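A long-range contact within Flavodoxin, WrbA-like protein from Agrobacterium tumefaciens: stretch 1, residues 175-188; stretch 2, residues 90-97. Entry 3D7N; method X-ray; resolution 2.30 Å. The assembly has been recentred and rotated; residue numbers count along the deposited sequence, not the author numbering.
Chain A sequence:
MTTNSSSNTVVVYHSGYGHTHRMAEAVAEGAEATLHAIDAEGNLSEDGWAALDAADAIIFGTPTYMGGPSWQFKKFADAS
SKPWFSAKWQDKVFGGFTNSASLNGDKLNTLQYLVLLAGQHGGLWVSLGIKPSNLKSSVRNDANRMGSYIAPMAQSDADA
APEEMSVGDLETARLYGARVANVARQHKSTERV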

# COMPACT_ATOMS: atom_id res chain seq x y z
N LEU A 175 -13.60 6.61 -21.23
CA LEU A 175 -12.37 7.24 -21.71
C LEU A 175 -11.19 6.36 -21.35
O LEU A 175 -10.32 6.14 -22.17
CB LEU A 175 -12.18 8.63 -21.07
CG LEU A 175 -12.68 9.94 -21.67
CD1 LEU A 175 -13.02 9.83 -23.17
CD2 LEU A 175 -13.81 10.53 -20.87
N TYR A 176 -11.16 5.85 -20.11
CA TYR A 176 -10.09 4.96 -19.68
C TYR A 176 -9.99 3.68 -20.54
O TYR A 176 -8.88 3.24 -20.87
CB TYR A 176 -10.29 4.52 -18.24
CG TYR A 176 -9.17 3.63 -17.69
CD1 TYR A 176 -7.86 4.12 -17.53
CD2 TYR A 176 -9.43 2.32 -17.27
CE1 TYR A 176 -6.84 3.35 -17.03
CE2 TYR A 176 -8.41 1.52 -16.73
CZ TYR A 176 -7.11 2.06 -16.60
OH TYR A 176 -6.07 1.30 -16.05
N GLY A 177 -11.12 3.08 -20.88
CA GLY A 177 -11.14 1.88 -21.68
C GLY A 177 -10.61 2.17 -23.09
O GLY A 177 -9.88 1.34 -23.66
N ALA A 178 -10.97 3.34 -23.63
CA ALA A 178 -10.42 3.79 -24.92
C ALA A 178 -8.89 4.02 -24.79
O ALA A 178 -8.13 3.74 -25.70
CB ALA A 178 -11.16 5.07 -25.43
N ARG A 179 -8.45 4.49 -23.62
CA ARG A 179 -7.03 4.79 -23.44
C ARG A 179 -6.20 3.50 -23.33
O ARG A 179 -5.06 3.43 -23.80
CB ARG A 179 -6.86 5.66 -22.21
CG ARG A 179 -5.43 5.97 -21.84
CD ARG A 179 -5.40 6.76 -20.57
NE ARG A 179 -4.11 6.79 -19.88
CZ ARG A 179 -3.07 7.55 -20.23
NH1 ARG A 179 -1.98 7.57 -19.48
NH2 ARG A 179 -3.11 8.31 -21.30
N VAL A 180 -6.79 2.46 -22.74
CA VAL A 180 -6.11 1.17 -22.64
C VAL A 180 -6.03 0.52 -24.02
O VAL A 180 -4.97 0.03 -24.40
CB VAL A 180 -6.82 0.16 -21.66
CG1 VAL A 180 -6.10 -1.23 -21.71
CG2 VAL A 180 -6.89 0.71 -20.22
N ALA A 181 -7.12 0.53 -24.76
CA ALA A 181 -7.12 -0.07 -26.06
C ALA A 181 -6.09 0.63 -26.89
O ALA A 181 -5.40 0.03 -27.65
CB ALA A 181 -8.46 0.03 -26.69
N ASN A 182 -5.97 1.92 -26.71
CA ASN A 182 -5.03 2.65 -27.49
C ASN A 182 -3.62 2.22 -27.24
O ASN A 182 -2.85 2.10 -28.16
CB ASN A 182 -5.16 4.13 -27.23
CG ASN A 182 -4.61 4.95 -28.36
OD1 ASN A 182 -3.68 5.73 -28.17
ND2 ASN A 182 -5.18 4.79 -29.54
N VAL A 183 -3.26 2.01 -25.99
CA VAL A 183 -1.92 1.56 -25.69
C VAL A 183 -1.73 0.17 -26.19
O VAL A 183 -0.68 -0.17 -26.65
CB VAL A 183 -1.66 1.58 -24.21
CG1 VAL A 183 -0.32 1.05 -23.92
CG2 VAL A 183 -1.76 2.95 -23.71
N ALA A 184 -2.75 -0.64 -26.12
CA ALA A 184 -2.65 -2.01 -26.52
C ALA A 184 -2.43 -2.14 -28.01
O ALA A 184 -1.80 -3.05 -28.47
CB ALA A 184 -3.87 -2.75 -26.11
N ARG A 185 -2.96 -1.21 -28.77
CA ARG A 185 -2.72 -1.15 -30.21
C ARG A 185 -1.28 -0.80 -30.52
O ARG A 185 -0.65 -1.43 -31.37
CB ARG A 185 -3.64 -0.12 -30.89
CG ARG A 185 -4.93 -0.71 -31.42
CD ARG A 185 -5.68 0.28 -32.29
NE ARG A 185 -6.29 1.34 -31.48
CZ ARG A 185 -7.41 1.22 -30.78
NH1 ARG A 185 -8.11 0.08 -30.74
NH2 ARG A 185 -7.85 2.27 -30.08
N GLN A 186 -0.76 0.18 -29.81
CA GLN A 186 0.59 0.66 -30.06
C GLN A 186 1.65 -0.35 -29.66
O GLN A 186 2.80 -0.27 -30.05
CB GLN A 186 0.82 1.94 -29.26
CG GLN A 186 2.02 2.71 -29.75
CD GLN A 186 2.16 4.04 -29.04
OE1 GLN A 186 1.45 4.31 -28.03
NE2 GLN A 186 3.10 4.89 -29.53
N HIS A 187 1.24 -1.35 -28.91
CA HIS A 187 2.14 -2.04 -28.04
C HIS A 187 1.68 -3.49 -27.95
O HIS A 187 1.45 -4.03 -26.85
CB HIS A 187 2.09 -1.32 -26.67
CG HIS A 187 3.21 -1.70 -25.78
ND1 HIS A 187 3.31 -2.96 -25.24
CD2 HIS A 187 4.31 -1.02 -25.39
CE1 HIS A 187 4.43 -3.05 -24.53
NE2 HIS A 187 5.05 -1.88 -24.61
N LYS A 188 1.58 -4.12 -29.12
CA LYS A 188 0.72 -5.30 -29.34
C LYS A 188 1.48 -6.64 -29.32
O LYS A 188 2.68 -6.71 -29.64
CB LYS A 188 -0.06 -5.10 -30.66
CG LYS A 188 -0.92 -6.27 -31.12
CD LYS A 188 -2.03 -5.84 -32.09
CE LYS A 188 -2.95 -7.05 -32.46
NZ LYS A 188 -4.36 -6.66 -32.82
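Stretch 2 90-97: QDKVFGGF

The packing of a β-strand against an α-helix in an open α/β fold can turn on one branched side chain settled among several helical neighbours, and Val93 of the WrbA-like flavodoxin is a compact example. Its CA-to-CB bond points toward the helix, and it is the residue of stretch 2 most covered by stretch 1. With chi1 in the t rotamer, Val93 CG1 lies 3.9 Å from Val180 CG1; both methyls come near Val183 CG1, CG2 at 4.0 Å and CG1 at 4.1 Å; and CG2 is 3.8 Å from Ala184 CA. Ala184 CB lies 4.2 Å from Val93 CB. The CA atoms of Ala184 and Val93 are 5.8 Å apart, against 6.8 Å between the CA atoms of Val180 and Gly95.

Residues 93-97, part of a strand that continues later in the chain, run nearly antiparallel to the helix of stretch 1, which begins earlier, at 171° between their N-to-C directions, with the axes 8.5 Å apart at closest approach. Side chains alternate along an extended strand, so Phe94 points away, and the next position facing the helix is Gly95. The missing side chain matters: Tyr176 OH lies 3.0 Å from Gly95 CA, and a CB at this position would clash with that hydroxyl and crowd Val180 CG2.

Beyond the glycine the contact becomes polar. The backbone of Gly96 donates a hydrogen bond from N to Tyr176 OH over 3.2 Å, so the aromatic side chain, chi1 t, anchors one end of the interface to the strand's main chain. At the other end, past the helix, His187, whose CA-to-CB bond points toward stretch 2, lies near the loop that precedes the strand. Its CE1 lies 4.3 Å from Asp91 O, which sits at the ring edge, and its ND1, which the contact buries without a hydrogen-bonding partner anywhere in the model, lies 4.2 Å from Val93 CG2.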

# COMPACT_ATOMS: atom_id res chain seq x y z
N GLN A 90 2.69 -12.37 -19.97
CA GLN A 90 3.87 -11.48 -19.99
C GLN A 90 3.72 -10.45 -21.13
O GLN A 90 3.28 -10.77 -22.24
CB GLN A 90 5.19 -12.30 -20.16
CG GLN A 90 6.53 -11.60 -19.66
CD GLN A 90 6.88 -11.87 -18.15
OE1 GLN A 90 8.03 -11.65 -17.69
NE2 GLN A 90 5.89 -12.36 -17.38
N ASP A 91 4.05 -9.21 -20.82
CA ASP A 91 4.05 -8.11 -21.78
C ASP A 91 2.69 -7.65 -22.31
O ASP A 91 2.64 -6.77 -23.17
CB ASP A 91 5.01 -8.40 -22.94
CG ASP A 91 6.40 -8.61 -22.46
OD1 ASP A 91 6.70 -8.10 -21.37
OD2 ASP A 91 7.19 -9.30 -23.13
N LYS A 92 1.61 -8.20 -21.79
CA LYS A 92 0.29 -7.69 -22.10
C LYS A 92 0.08 -6.33 -21.44
O LYS A 92 0.73 -6.00 -20.42
CB LYS A 92 -0.79 -8.71 -21.66
CG LYS A 92 -0.79 -10.04 -22.46
CD LYS A 92 -2.07 -10.85 -22.22
CE LYS A 92 -2.07 -12.27 -22.81
NZ LYS A 92 -2.03 -12.33 -24.28
N VAL A 93 -0.84 -5.55 -21.98
CA VAL A 93 -1.21 -4.25 -21.41
C VAL A 93 -2.35 -4.49 -20.42
O VAL A 93 -3.30 -5.18 -20.75
CB VAL A 93 -1.67 -3.28 -22.52
CG1 VAL A 93 -2.26 -2.01 -21.93
CG2 VAL A 93 -0.49 -2.97 -23.53
N PHE A 94 -2.22 -3.97 -19.19
CA PHE A 94 -3.21 -4.10 -18.14
C PHE A 94 -3.75 -2.71 -17.70
O PHE A 94 -3.04 -1.68 -17.80
CB PHE A 94 -2.59 -4.79 -16.91
CG PHE A 94 -2.34 -6.27 -17.08
CD1 PHE A 94 -3.26 -7.21 -16.58
CD2 PHE A 94 -1.21 -6.72 -17.71
CE1 PHE A 94 -3.03 -8.59 -16.76
CE2 PHE A 94 -0.98 -8.10 -17.88
CZ PHE A 94 -1.89 -9.02 -17.43
N GLY A 95 -5.01 -2.71 -17.26
CA GLY A 95 -5.60 -1.62 -16.51
C GLY A 95 -6.59 -2.19 -15.46
O GLY A 95 -6.76 -3.40 -15.34
N GLY A 96 -7.24 -1.31 -14.69
CA GLY A 96 -8.17 -1.77 -13.67
C GLY A 96 -9.21 -0.74 -13.36
O GLY A 96 -9.11 0.42 -13.78
N PHE A 97 -10.23 -1.17 -12.62
CA PHE A 97 -11.16 -0.25 -12.04
C PHE A 97 -11.85 -0.83 -10.82
O PHE A 97 -11.91 -2.02 -10.63
CB PHE A 97 -12.21 0.18 -13.08
CG PHE A 97 -12.91 -0.96 -13.74
CD1 PHE A 97 -14.16 -1.36 -13.31
CD2 PHE A 97 -12.33 -1.63 -14.82
CE1 PHE A 97 -14.79 -2.43 -13.92
CE2 PHE A 97 -12.95 -2.69 -15.40
CZ PHE A 97 -14.19 -3.08 -14.95